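Local atomic coordinates of ferulic acid esterase, AmCE1/Fae1A (Anaeromyces mucronatus, PDB entry 5CXX), a protein that probably hydrolyses the ester bonds that attach ferulic acid to plant cell-wall polysaccharides, as a feruloyl esterase of the alpha/beta-hydrolase class. Residues R40-I45 with P135-H140; S71-D76 with I96-V101; T83-E88 with G261-I266; T150-F155 with L163-M168; G184-E189 with D203-E208. All blocks are in the same frame, centred on the assembly; numbering follows the deposited sequence.

Contact 1 of 5, residues R40-I45 with P135-H140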
# COMPACT_ATOMS: atom_id res chain seq x y z
N ARG A 40 -17.20 9.45 -2.80
CA ARG A 40 -16.43 8.22 -2.79
C ARG A 40 -16.47 7.57 -1.41
O ARG A 40 -16.99 8.16 -0.46
CB ARG A 40 -14.98 8.50 -3.19
CG ARG A 40 -14.82 9.43 -4.38
CD ARG A 40 -13.39 9.45 -4.89
NE ARG A 40 -13.04 8.21 -5.58
CZ ARG A 40 -12.19 7.30 -5.10
NH1 ARG A 40 -11.60 7.50 -3.93
NH2 ARG A 40 -11.93 6.21 -5.80
N LYS A 41 -15.94 6.36 -1.30
CA LYS A 41 -15.91 5.64 -0.02
C LYS A 41 -14.50 5.21 0.33
O LYS A 41 -13.69 4.92 -0.56
CB LYS A 41 -16.79 4.40 -0.08
CG LYS A 41 -18.37 4.80 -0.20
CD LYS A 41 -19.31 3.60 -0.17
CE LYS A 41 -20.77 4.03 0.03
NZ LYS A 41 -21.03 5.32 -0.64
N MET A 42 -14.23 5.16 1.64
CA MET A 42 -12.97 4.55 2.13
C MET A 42 -13.31 3.90 3.48
O MET A 42 -14.22 4.36 4.18
CB MET A 42 -11.81 5.56 2.32
CG MET A 42 -12.19 6.73 3.26
SD MET A 42 -10.78 7.88 3.10
CE MET A 42 -11.38 9.27 4.11
N ASN A 43 -12.54 2.86 3.88
CA ASN A 43 -12.64 2.39 5.26
C ASN A 43 -11.61 3.07 6.10
O ASN A 43 -10.42 3.17 5.73
CB ASN A 43 -12.43 0.90 5.33
CG ASN A 43 -13.63 0.14 4.78
OD1 ASN A 43 -14.75 0.32 5.26
ND2 ASN A 43 -13.41 -0.67 3.74
N VAL A 44 -12.06 3.51 7.26
CA VAL A 44 -11.15 3.98 8.29
C VAL A 44 -11.18 2.99 9.46
O VAL A 44 -12.24 2.72 10.02
CB VAL A 44 -11.52 5.40 8.76
CG1 VAL A 44 -10.59 5.87 9.91
CG2 VAL A 44 -11.39 6.37 7.57
N ILE A 45 -9.99 2.54 9.85
CA ILE A 45 -9.85 1.55 10.93
C ILE A 45 -9.06 2.23 12.06
O ILE A 45 -7.82 2.38 11.97
CB ILE A 45 -9.15 0.31 10.40
CG1 ILE A 45 -9.94 -0.32 9.23
CG2 ILE A 45 -8.90 -0.69 11.58
CD1 ILE A 45 -8.96 -1.16 8.29
N PRO A 135 -6.05 15.46 3.37
CA PRO A 135 -6.69 16.56 4.13
C PRO A 135 -7.94 16.09 4.91
O PRO A 135 -8.19 16.57 6.02
CB PRO A 135 -7.08 17.58 3.04
CG PRO A 135 -6.06 17.30 1.91
CD PRO A 135 -5.82 15.83 1.95
N TYR A 136 -8.72 15.17 4.35
CA TYR A 136 -9.89 14.68 5.09
C TYR A 136 -9.46 14.07 6.43
O TYR A 136 -10.03 14.33 7.48
CB TYR A 136 -10.61 13.64 4.23
CG TYR A 136 -11.92 13.21 4.88
CD1 TYR A 136 -11.92 12.20 5.85
CD2 TYR A 136 -13.14 13.79 4.50
CE1 TYR A 136 -13.14 11.81 6.49
CE2 TYR A 136 -14.32 13.41 5.11
CZ TYR A 136 -14.31 12.44 6.11
OH TYR A 136 -15.51 12.10 6.71
N MET A 137 -8.44 13.22 6.36
CA MET A 137 -7.97 12.54 7.59
C MET A 137 -7.50 13.55 8.60
O MET A 137 -7.80 13.38 9.79
CB MET A 137 -6.83 11.55 7.26
CG MET A 137 -7.30 10.34 6.43
SD MET A 137 -8.68 9.41 7.18
CE MET A 137 -7.88 8.82 8.72
N GLU A 138 -6.78 14.57 8.14
CA GLU A 138 -6.26 15.62 9.08
C GLU A 138 -7.41 16.39 9.74
O GLU A 138 -7.37 16.76 10.93
CB GLU A 138 -5.30 16.58 8.37
CG GLU A 138 -4.54 17.42 9.45
CD GLU A 138 -3.45 18.34 8.91
OE1 GLU A 138 -3.09 18.21 7.72
OE2 GLU A 138 -2.95 19.18 9.71
N GLU A 139 -8.47 16.62 8.97
CA GLU A 139 -9.60 17.39 9.50
C GLU A 139 -10.48 16.60 10.45
O GLU A 139 -11.10 17.19 11.35
CB GLU A 139 -10.42 17.89 8.30
CG GLU A 139 -11.73 18.67 8.62
CD GLU A 139 -11.48 20.02 9.31
OE1 GLU A 139 -10.64 20.82 8.82
OE2 GLU A 139 -12.16 20.32 10.33
N HIS A 140 -10.58 15.28 10.26
CA HIS A 140 -11.62 14.49 10.93
C HIS A 140 -11.11 13.55 12.00
O HIS A 140 -11.93 13.04 12.78
CB HIS A 140 -12.43 13.68 9.91
CG HIS A 140 -13.25 14.55 9.01
ND1 HIS A 140 -14.48 15.05 9.38
CD2 HIS A 140 -12.97 15.09 7.80
CE1 HIS A 140 -14.96 15.80 8.40
NE2 HIS A 140 -14.07 15.84 7.43
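Met42 reaches out from strand 40-45 and sets its terminal methyl against the ring of Tyr136, with CE 3.5 Å from CD1. The methyl approaches the ring obliquely. The same CE also meets the sulfur of Met137, 4.1 Å from SD. Val44, two residues further along the strand and on its same side, meets Met137 tip to tip: CG2 lies 4.1 Å from SD, and CG1 touches the methionine's CE. Thioether and methyl groups suit this place, since they are apolar and polarisable and bridge a fairly wide gap. The axes of segments 40-45 and 135-140 come no closer than 12.2 Å, so length is needed. Met42 supplies it by running extended beyond CG (chi2 -171°), whereas Met137 folds at chi2 and chi3 and presents its sulfur to the strand. Behind the first shell, His140, one helical turn after Tyr136, places CD2 3.2 Å above the centre of one face of the tyrosine ring. Helix 125-140 thus covers one face of the central sheet: Tyr136 also touches Ile29 of strand 26-33, and Met137 spreads onto Ile95 and Val97 of strand 95-99.

Contact 2 of 5, residues S71-D76 with I96-V101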
# COMPACT_ATOMS: atom_id res chain seq x y z
N SER A 71 -11.81 -4.76 -0.21
CA SER A 71 -11.15 -5.95 -0.66
C SER A 71 -9.99 -6.39 0.25
O SER A 71 -9.81 -7.60 0.43
CB SER A 71 -10.60 -5.70 -2.11
OG SER A 71 -11.74 -5.50 -2.95
N MET A 72 -9.28 -5.44 0.87
CA MET A 72 -8.18 -5.88 1.74
C MET A 72 -8.68 -6.41 3.09
O MET A 72 -7.88 -6.88 3.88
CB MET A 72 -7.15 -4.73 1.92
CG MET A 72 -6.49 -4.32 0.56
SD MET A 72 -5.94 -5.66 -0.51
CE MET A 72 -4.60 -6.30 0.43
N LEU A 73 -10.02 -6.41 3.29
CA LEU A 73 -10.57 -7.00 4.53
C LEU A 73 -11.02 -8.42 4.31
O LEU A 73 -11.52 -9.07 5.26
CB LEU A 73 -11.75 -6.17 5.07
CG LEU A 73 -11.37 -4.74 5.50
CD1 LEU A 73 -12.65 -3.93 5.68
CD2 LEU A 73 -10.47 -4.77 6.81
N GLU A 74 -10.89 -8.94 3.07
CA GLU A 74 -11.36 -10.29 2.82
C GLU A 74 -10.51 -11.40 3.39
O GLU A 74 -10.94 -12.57 3.34
CB GLU A 74 -11.52 -10.52 1.29
CG GLU A 74 -12.68 -9.75 0.67
CD GLU A 74 -14.07 -10.11 1.22
OE1 GLU A 74 -14.28 -11.17 1.87
OE2 GLU A 74 -15.01 -9.32 0.93
N ASP A 75 -9.34 -11.08 3.95
CA ASP A 75 -8.52 -12.01 4.73
C ASP A 75 -8.20 -11.25 6.02
O ASP A 75 -7.97 -10.03 5.96
CB ASP A 75 -7.22 -12.38 3.96
CG ASP A 75 -6.24 -13.14 4.81
OD1 ASP A 75 -5.38 -12.50 5.42
OD2 ASP A 75 -6.29 -14.39 4.81
N ASP A 76 -8.12 -11.95 7.14
CA ASP A 76 -7.94 -11.24 8.44
C ASP A 76 -6.52 -10.69 8.63
O ASP A 76 -6.29 -10.02 9.65
CB ASP A 76 -8.29 -12.20 9.59
CG ASP A 76 -9.76 -12.28 9.85
OD1 ASP A 76 -10.56 -11.57 9.19
OD2 ASP A 76 -10.16 -13.04 10.77
N ILE A 96 -5.46 2.76 10.17
CA ILE A 96 -5.32 2.15 8.84
C ILE A 96 -6.47 2.65 7.97
O ILE A 96 -7.65 2.64 8.39
CB ILE A 96 -5.41 0.60 8.95
CG1 ILE A 96 -4.30 0.04 9.87
CG2 ILE A 96 -5.30 -0.05 7.49
CD1 ILE A 96 -4.67 -1.44 10.19
N VAL A 97 -6.13 3.15 6.78
CA VAL A 97 -7.15 3.63 5.82
C VAL A 97 -7.11 2.75 4.58
O VAL A 97 -6.04 2.54 4.00
CB VAL A 97 -6.89 5.11 5.46
CG1 VAL A 97 -7.91 5.62 4.36
CG2 VAL A 97 -6.97 6.01 6.74
N LEU A 98 -8.26 2.24 4.17
CA LEU A 98 -8.38 1.43 2.92
C LEU A 98 -9.19 2.26 1.92
O LEU A 98 -10.43 2.33 1.98
CB LEU A 98 -9.09 0.10 3.16
CG LEU A 98 -8.61 -0.72 4.35
CD1 LEU A 98 -9.39 -2.06 4.40
CD2 LEU A 98 -7.09 -0.95 4.24
N PRO A 99 -8.50 2.93 0.99
CA PRO A 99 -9.23 3.72 -0.02
C PRO A 99 -9.82 2.83 -1.12
O PRO A 99 -9.46 1.67 -1.28
CB PRO A 99 -8.16 4.62 -0.63
CG PRO A 99 -7.00 4.60 0.40
CD PRO A 99 -7.04 3.15 0.91
N ASP A 100 -10.73 3.46 -1.86
CA ASP A 100 -11.04 2.99 -3.22
C ASP A 100 -10.04 3.64 -4.15
O ASP A 100 -9.99 4.89 -4.25
CB ASP A 100 -12.49 3.41 -3.54
CG ASP A 100 -12.90 3.10 -4.98
OD1 ASP A 100 -12.05 2.62 -5.77
OD2 ASP A 100 -14.11 3.36 -5.27
N VAL A 101 -9.15 2.84 -4.73
CA VAL A 101 -7.99 3.37 -5.45
C VAL A 101 -8.34 3.78 -6.89
O VAL A 101 -7.58 4.50 -7.53
CB VAL A 101 -6.85 2.30 -5.49
CG1 VAL A 101 -5.52 2.89 -6.11
CG2 VAL A 101 -6.63 1.85 -4.05
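Both leucines of this contact, Leu73 and Leu98, have CG anti to their own carbonyl carbon, and for Leu98 (chi1 -48°) this directs the branch toward the loop. Leu73 has the same rotamer (chi1 -64°), which swings its isobutyl end back toward strand 96-99 although its CB does not start in that direction. The setting is the alpha/beta-hydrolase fold: a loop after strand 58-62, with a 3-10 turn at 71-73, lies over one face of the central sheet before helix 77-87 begins. Leu98 CD1 is the focus. Leu98 CD1 lies against the methine carbon of Leu73, 3.5 Å from CG, with Leu73 CD2 at 3.8 Å to its flank, as the two side chains slant past one another. Leucine serves well on both sides, because a branched end offers its methine and flanking methyls to one methyl without any polar group to satisfy. Val97, the neighbour of Leu98 in the strand, packs instead on Met137 of helix 125-140, so the loop and that helix cover opposite faces of the sheet. The 3-10 turn is closed by Glu74 N to Ser71 O, and Asp75 then caps the start of the next helix while its OD2 forms a salt bridge with Arg15. Met72 takes part through its base alone. Its chain bends away from the strand and CE packs on Phe155; its side chain is about 9 Å from the bound ferulic acid, while Met72 CB stays 4.3 Å from Leu98 CD1.

Contact 3 of 5, residues T83-E88 with G261-I266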
# COMPACT_ATOMS: atom_id res chain seq x y z
N THR A 83 -2.19 -5.35 15.15
CA THR A 83 -2.51 -5.62 16.57
C THR A 83 -1.62 -6.70 17.17
O THR A 83 -1.12 -6.58 18.27
CB THR A 83 -4.01 -6.01 16.69
OG1 THR A 83 -4.75 -4.82 16.46
CG2 THR A 83 -4.35 -6.58 18.10
N ASN A 84 -1.43 -7.78 16.42
CA ASN A 84 -0.66 -8.89 16.94
C ASN A 84 0.80 -8.48 17.11
O ASN A 84 1.45 -8.93 18.06
CB ASN A 84 -0.80 -10.12 16.03
CG ASN A 84 -2.17 -10.79 16.20
OD1 ASN A 84 -2.80 -10.68 17.28
ND2 ASN A 84 -2.62 -11.52 15.17
N LEU A 85 1.31 -7.64 16.20
CA LEU A 85 2.68 -7.11 16.40
C LEU A 85 2.72 -6.14 17.56
O LEU A 85 3.68 -6.14 18.36
CB LEU A 85 3.21 -6.44 15.12
CG LEU A 85 3.55 -7.39 13.97
CD1 LEU A 85 3.74 -6.61 12.62
CD2 LEU A 85 4.82 -8.22 14.34
N LEU A 86 1.69 -5.30 17.67
CA LEU A 86 1.65 -4.32 18.79
C LEU A 86 1.74 -5.01 20.15
O LEU A 86 2.42 -4.55 21.09
CB LEU A 86 0.34 -3.48 18.66
CG LEU A 86 0.06 -2.60 19.89
CD1 LEU A 86 1.14 -1.53 20.02
CD2 LEU A 86 -1.33 -1.96 19.64
N LYS A 87 1.04 -6.12 20.26
CA LYS A 87 0.96 -6.86 21.55
C LYS A 87 2.33 -7.40 21.96
O LYS A 87 2.57 -7.63 23.15
CB LYS A 87 -0.06 -8.02 21.43
CG LYS A 87 -1.54 -7.70 21.73
CD LYS A 87 -1.77 -6.54 22.75
CE LYS A 87 -3.22 -6.48 23.36
NZ LYS A 87 -3.88 -7.78 23.77
N GLU A 88 3.23 -7.57 20.99
CA GLU A 88 4.60 -8.02 21.26
C GLU A 88 5.60 -6.85 21.26
O GLU A 88 6.83 -7.04 21.41
CB GLU A 88 4.99 -9.06 20.26
CG GLU A 88 4.16 -10.31 20.40
CD GLU A 88 4.62 -11.40 19.50
OE1 GLU A 88 5.58 -11.17 18.74
OE2 GLU A 88 4.03 -12.49 19.54
N GLY A 261 4.24 -9.68 3.01
CA GLY A 261 4.67 -8.31 2.78
C GLY A 261 4.22 -7.39 3.93
O GLY A 261 5.00 -6.64 4.48
N PHE A 262 2.94 -7.47 4.28
CA PHE A 262 2.41 -6.57 5.31
C PHE A 262 3.03 -6.83 6.68
O PHE A 262 3.33 -5.90 7.47
CB PHE A 262 0.89 -6.75 5.38
CG PHE A 262 0.16 -5.61 6.06
CD1 PHE A 262 0.34 -4.28 5.63
CD2 PHE A 262 -0.79 -5.90 7.05
CE1 PHE A 262 -0.37 -3.22 6.23
CE2 PHE A 262 -1.51 -4.85 7.64
CZ PHE A 262 -1.31 -3.54 7.23
N TYR A 263 3.25 -8.11 7.00
CA TYR A 263 3.91 -8.49 8.25
C TYR A 263 5.31 -7.88 8.36
O TYR A 263 5.66 -7.29 9.41
CB TYR A 263 4.00 -10.03 8.30
CG TYR A 263 4.82 -10.61 9.44
CD1 TYR A 263 4.40 -10.51 10.77
CD2 TYR A 263 6.03 -11.30 9.17
CE1 TYR A 263 5.11 -11.08 11.81
CE2 TYR A 263 6.75 -11.89 10.22
CZ TYR A 263 6.29 -11.77 11.53
OH TYR A 263 7.00 -12.36 12.55
N ASN A 264 6.14 -8.02 7.31
CA ASN A 264 7.45 -7.37 7.40
C ASN A 264 7.35 -5.85 7.39
O ASN A 264 8.09 -5.16 8.13
CB ASN A 264 8.31 -7.88 6.24
CG ASN A 264 8.85 -9.27 6.49
OD1 ASN A 264 9.83 -9.43 7.22
ND2 ASN A 264 8.22 -10.27 5.88
N PHE A 265 6.45 -5.30 6.58
CA PHE A 265 6.34 -3.87 6.49
C PHE A 265 5.97 -3.20 7.81
O PHE A 265 6.54 -2.19 8.22
CB PHE A 265 5.33 -3.54 5.39
CG PHE A 265 5.17 -2.05 5.08
CD1 PHE A 265 6.25 -1.30 4.57
CD2 PHE A 265 3.94 -1.44 5.29
CE1 PHE A 265 6.06 0.07 4.24
CE2 PHE A 265 3.76 -0.08 5.02
CZ PHE A 265 4.80 0.66 4.48
N ILE A 266 4.95 -3.76 8.48
CA ILE A 266 4.43 -3.10 9.69
C ILE A 266 5.42 -3.20 10.86
O ILE A 266 5.38 -2.42 11.80
CB ILE A 266 3.04 -3.71 10.04
CG1 ILE A 266 2.03 -3.31 8.96
CG2 ILE A 266 2.54 -3.24 11.45
CD1 ILE A 266 1.68 -1.80 8.87
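The ring of Tyr263 is met obliquely by Leu85, whose CD2 comes 3.8 Å from CE1; the two side chains lie roughly at right angles. The second flat group, Phe262, is not a partner of Leu85 but lies just behind: Ile266 CG1 sits 3.6 Å above the centre of one of its faces, and Tyr61 of the sheet stacks with the same ring. These residues join helix 77-87 to the C-terminal helix 255-266, two neighbouring helices in one layer of the three-layer alpha/beta-hydrolase sandwich. Leu85 is the residue that projects into the joint. Each of its methyls has its own target, CD2 the tyrosine ring and CD1 the helix wall, where Ile266 CG2 is 3.8 Å away. A leucine suits the position because its fork spans nearly one turn of the partner helix, from Tyr263 to Ile266. Tyrosine suits its place as well, being apolar where CE1 receives the leucine and polar at its end, where OH is hydrogen-bonded to Arg90. With Tyr263 CG anti to the backbone N (chi1 172°), the ring extends from its helix toward Leu85. Ile266 does double duty: one branch, CG1, covers Phe262, and the other, CG2, faces the leucine. Phe265, pointing away from segment 83-88, and Phe262, on the flank, pack on Cys153 of the sheet. Besides the isoleucine, Leu85 CD1 also rests against backbone, 3.8 Å from Tyr263 O, a carbonyl oxygen that accepts a hydrogen bond from Gln267 NE2.

Contact 4 of 5, residues T150-F155 with L163-M168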
# COMPACT_ATOMS: atom_id res chain seq x y z
N THR A 150 3.58 8.73 8.09
CA THR A 150 2.71 8.45 6.94
C THR A 150 3.27 7.25 6.16
O THR A 150 4.40 7.31 5.63
CB THR A 150 2.64 9.66 6.02
OG1 THR A 150 2.19 10.81 6.76
CG2 THR A 150 1.59 9.41 4.90
N ALA A 151 2.51 6.16 6.07
CA ALA A 151 2.90 4.98 5.28
C ALA A 151 1.91 4.71 4.17
O ALA A 151 0.72 5.04 4.29
CB ALA A 151 2.98 3.73 6.16
N LEU A 152 2.43 4.15 3.07
CA LEU A 152 1.59 3.87 1.90
C LEU A 152 1.99 2.51 1.39
O LEU A 152 3.18 2.30 1.04
CB LEU A 152 1.79 4.96 0.82
CG LEU A 152 0.97 4.73 -0.47
CD1 LEU A 152 -0.54 4.84 -0.14
CD2 LEU A 152 1.37 5.83 -1.47
N CYS A 153 1.05 1.55 1.38
CA CYS A 153 1.38 0.24 0.86
C CYS A 153 0.19 -0.32 0.07
O CYS A 153 -0.87 0.28 0.06
CB CYS A 153 1.81 -0.75 1.99
SG CYS A 153 0.52 -1.02 3.28
N GLY A 154 0.43 -1.42 -0.64
CA GLY A 154 -0.63 -1.89 -1.53
C GLY A 154 -0.31 -3.25 -2.10
O GLY A 154 0.81 -3.74 -1.97
N PHE A 155 -1.33 -3.83 -2.74
CA PHE A 155 -1.18 -5.07 -3.45
C PHE A 155 -1.38 -4.88 -4.94
O PHE A 155 -2.34 -4.22 -5.33
CB PHE A 155 -2.23 -6.05 -2.93
CG PHE A 155 -2.32 -7.34 -3.71
CD1 PHE A 155 -1.24 -8.21 -3.77
CD2 PHE A 155 -3.56 -7.71 -4.31
CE1 PHE A 155 -1.36 -9.44 -4.44
CE2 PHE A 155 -3.66 -8.95 -5.00
CZ PHE A 155 -2.57 -9.79 -5.06
N LEU A 163 4.26 2.50 -5.01
CA LEU A 163 5.65 2.81 -5.35
C LEU A 163 5.75 4.12 -6.14
O LEU A 163 6.65 4.93 -5.91
CB LEU A 163 6.26 1.70 -6.23
CG LEU A 163 6.67 0.48 -5.41
CD1 LEU A 163 6.95 -0.75 -6.35
CD2 LEU A 163 7.95 0.78 -4.57
N TYR A 164 4.79 4.32 -7.06
CA TYR A 164 4.80 5.54 -7.86
C TYR A 164 4.67 6.77 -6.95
O TYR A 164 5.43 7.75 -7.06
CB TYR A 164 3.65 5.46 -8.88
CG TYR A 164 3.42 6.72 -9.67
CD1 TYR A 164 4.41 7.23 -10.51
CD2 TYR A 164 2.17 7.32 -9.64
CE1 TYR A 164 4.16 8.37 -11.27
CE2 TYR A 164 1.91 8.49 -10.41
CZ TYR A 164 2.93 9.00 -11.18
OH TYR A 164 2.68 10.12 -11.95
N ILE A 165 3.66 6.73 -6.08
CA ILE A 165 3.42 7.89 -5.23
C ILE A 165 4.56 8.04 -4.23
O ILE A 165 5.05 9.17 -3.94
CB ILE A 165 2.05 7.77 -4.52
CG1 ILE A 165 0.90 7.81 -5.54
CG2 ILE A 165 1.94 8.92 -3.49
CD1 ILE A 165 -0.45 7.36 -4.88
N GLY A 166 5.00 6.93 -3.64
CA GLY A 166 6.04 6.97 -2.59
C GLY A 166 7.37 7.49 -3.12
O GLY A 166 8.13 8.08 -2.33
N TYR A 167 7.67 7.27 -4.41
CA TYR A 167 8.92 7.81 -4.93
C TYR A 167 8.70 9.20 -5.53
O TYR A 167 9.60 10.08 -5.32
CB TYR A 167 9.58 6.85 -5.96
CG TYR A 167 10.37 5.80 -5.21
CD1 TYR A 167 9.74 4.64 -4.75
CD2 TYR A 167 11.74 5.99 -4.95
CE1 TYR A 167 10.45 3.68 -4.01
CE2 TYR A 167 12.48 5.05 -4.19
CZ TYR A 167 11.81 3.89 -3.74
OH TYR A 167 12.56 3.01 -2.98
N MET A 168 7.56 9.46 -6.18
CA MET A 168 7.43 10.80 -6.77
C MET A 168 7.18 11.84 -5.68
O MET A 168 7.56 13.02 -5.90
CB MET A 168 6.30 10.88 -7.79
CG MET A 168 6.56 9.98 -9.06
SD MET A 168 8.14 10.31 -9.98
CE MET A 168 9.31 9.20 -9.20
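Leu152 and Ile165 make nearly all of this contact, with a smaller share from Gly166. Strand 150-155 and helix 157-168 are the first two elements of a beta-alpha-beta unit completed by strand 175-179, and the turn between them fits the nucleophile elbow of alpha/beta-hydrolases, a GxSxG pattern of Gly154, Ser156 and Gly158 that probably presents the nucleophilic serine. Below that turn, the helix folds back over the strand it has just left. Leu152 is the one side chain of the strand segment that bridges the gap. Its CG stands anti to the backbone N (chi1 179°), and CD2 enters the notch at the base of Ile165, 3.7 Å from CB. The two side chains are roughly perpendicular, and the single methyl meets both the beta carbon and a gamma methyl: Ile165 CG2 is likewise 3.7 Å from Leu152 CD2. A beta-branched isoleucine suits this helix site, since it is broad close to the backbone, exactly where the leucine arrives. Gly166 contributes bare main chain instead, and its CA is the one closest to that of Leu152, at 7.0 Å. The next strand residue, Cys153, points to the other face of the sheet and packs on Phe262 and Phe265 of helix 255-266. On the helix side the leucine's final neighbour is a backbone atom: Leu152 CD2 comes 4.4 Å from Gly166 N.

Contact 5 of 5, residues G184-E189 with D203-E208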
# COMPACT_ATOMS: atom_id res chain seq x y z
N GLY A 184 4.32 -1.62 -15.33
CA GLY A 184 4.02 -0.34 -15.94
C GLY A 184 4.41 0.90 -15.15
O GLY A 184 4.13 2.04 -15.63
N ILE A 185 5.05 0.74 -13.99
CA ILE A 185 5.61 1.96 -13.38
C ILE A 185 6.58 2.56 -14.41
O ILE A 185 6.61 3.77 -14.66
CB ILE A 185 6.37 1.70 -12.08
CG1 ILE A 185 5.36 1.19 -11.04
CG2 ILE A 185 7.07 3.00 -11.57
CD1 ILE A 185 6.09 0.72 -9.78
N THR A 186 7.41 1.67 -14.95
CA THR A 186 8.42 2.02 -15.97
C THR A 186 8.04 1.21 -17.25
O THR A 186 7.11 0.39 -17.21
CB THR A 186 9.82 1.63 -15.46
OG1 THR A 186 9.72 0.31 -14.93
CG2 THR A 186 10.25 2.57 -14.29
N PRO A 187 8.69 1.45 -18.38
CA PRO A 187 8.24 0.77 -19.60
C PRO A 187 8.36 -0.73 -19.51
O PRO A 187 9.35 -1.28 -18.97
CB PRO A 187 9.18 1.32 -20.68
CG PRO A 187 9.61 2.69 -20.16
CD PRO A 187 9.77 2.43 -18.68
N GLY A 188 7.40 -1.41 -20.13
CA GLY A 188 7.44 -2.88 -20.08
C GLY A 188 6.40 -3.47 -21.02
O GLY A 188 5.71 -2.74 -21.71
N GLU A 189 6.36 -4.80 -21.10
CA GLU A 189 5.43 -5.48 -22.02
C GLU A 189 4.95 -6.75 -21.33
O GLU A 189 5.75 -7.42 -20.69
CB GLU A 189 6.12 -5.83 -23.38
CG GLU A 189 5.25 -6.71 -24.23
CD GLU A 189 4.58 -5.96 -25.36
OE1 GLU A 189 4.87 -4.75 -25.52
OE2 GLU A 189 3.79 -6.60 -26.11
N ASP A 203 15.39 5.50 -15.29
CA ASP A 203 16.31 6.43 -14.60
C ASP A 203 15.57 7.40 -13.69
O ASP A 203 16.17 7.93 -12.74
CB ASP A 203 17.16 7.21 -15.62
CG ASP A 203 18.31 6.40 -16.10
OD1 ASP A 203 18.69 5.39 -15.46
OD2 ASP A 203 18.86 6.76 -17.15
N GLU A 204 14.29 7.63 -13.97
CA GLU A 204 13.47 8.54 -13.16
C GLU A 204 12.87 7.85 -11.94
O GLU A 204 12.24 8.53 -11.11
CB GLU A 204 12.34 9.12 -13.99
CG GLU A 204 12.87 10.18 -14.96
CD GLU A 204 11.95 10.45 -16.17
OE1 GLU A 204 10.82 9.90 -16.23
OE2 GLU A 204 12.41 11.19 -17.04
N PHE A 205 13.06 6.53 -11.82
CA PHE A 205 12.40 5.78 -10.71
C PHE A 205 13.33 5.91 -9.49
O PHE A 205 14.16 5.02 -9.21
CB PHE A 205 12.17 4.34 -11.13
CG PHE A 205 11.30 3.54 -10.18
CD1 PHE A 205 10.63 4.13 -9.12
CD2 PHE A 205 11.14 2.20 -10.44
CE1 PHE A 205 9.80 3.32 -8.30
CE2 PHE A 205 10.31 1.39 -9.63
CZ PHE A 205 9.66 1.97 -8.54
N ARG A 206 13.25 7.05 -8.82
CA ARG A 206 14.16 7.42 -7.72
C ARG A 206 13.51 8.61 -6.98
O ARG A 206 12.54 9.22 -7.47
CB ARG A 206 15.56 7.79 -8.25
CG ARG A 206 15.54 9.00 -9.19
CD ARG A 206 16.93 9.49 -9.54
NE ARG A 206 17.73 8.50 -10.23
CZ ARG A 206 18.87 7.99 -9.72
NH1 ARG A 206 19.28 8.34 -8.49
NH2 ARG A 206 19.57 7.13 -10.43
N ALA A 207 14.04 8.95 -5.82
CA ALA A 207 13.51 10.04 -5.01
C ALA A 207 14.65 10.90 -4.60
O ALA A 207 15.74 10.38 -4.34
CB ALA A 207 12.86 9.47 -3.79
N GLU A 208 14.41 12.19 -4.48
CA GLU A 208 15.44 13.03 -3.92
C GLU A 208 15.55 12.70 -2.43
O GLU A 208 16.60 12.13 -2.09
CB GLU A 208 15.15 14.50 -4.20
CG GLU A 208 16.39 15.31 -4.25
CD GLU A 208 16.13 16.68 -4.80
OE1 GLU A 208 15.09 16.88 -5.47
OE2 GLU A 208 16.92 17.58 -4.57
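Two loops meet beside the small antiparallel hairpin of strands 188-190 and 194-196: segment 184-189 leads into it, and segment 203-208 follows on the way to strand 213-219. Phe205, the centre of an inverse gamma turn, is pushed toward the first loop and takes two aliphatic neighbours there. Ile185 CG2 makes a CH-pi contact over one face, 4.1 Å from the ring centroid and 9° off its normal. The other branch continues past the ring, Ile185 CD1 lying 4.0 Å from Phe205 CZ. Thr186 CG2, anti to its carbonyl carbon, approaches Phe205 CD2 obliquely at 4.0 Å, offering methyl to ring. The turn that presents the phenylalanine is braced by Arg206, whose NE donates to Asp203 O (3.0 Å, 158° at the hydrogen) with the oxygen lying in the guanidinium plane. Tyr167 of helix 157-168 meets the ring edge-to-face, and Ile235 and Leu236 of helix 228-238 add further cover. A flat apolar phenylalanine suits this place between loop and helices. The Ile185 side chain lies about 9 Å from the bound ferulic acid. Between the segments the contact is apolar, held by dispersion and burial, while hydrogen bonds such as Phe205 O with Asn239 ND2 fix the backbone.

From the N terminus, contact 1 opens the first loop on strand 38-45 and closes it on helix 125-140. Contact 2 is nested inside that loop, and its strand 95-99 is hydrogen-bonded alongside 38-45, so the two lie on adjacent strands near one side of the sheet. Contact 3 starts at 83-88, between the segments of contact 2, and closes at 261-266, thereby crossing both earlier contacts and bringing the C-terminal helix back to an early one. Contacts 4 and 5 follow in series within this long loop. Contact 4 lies near the chain's centre, touching contact 3 through Phe262 and Phe265, contact 2 through Phe155, and contact 5 through Leu163, Tyr167 and Met168.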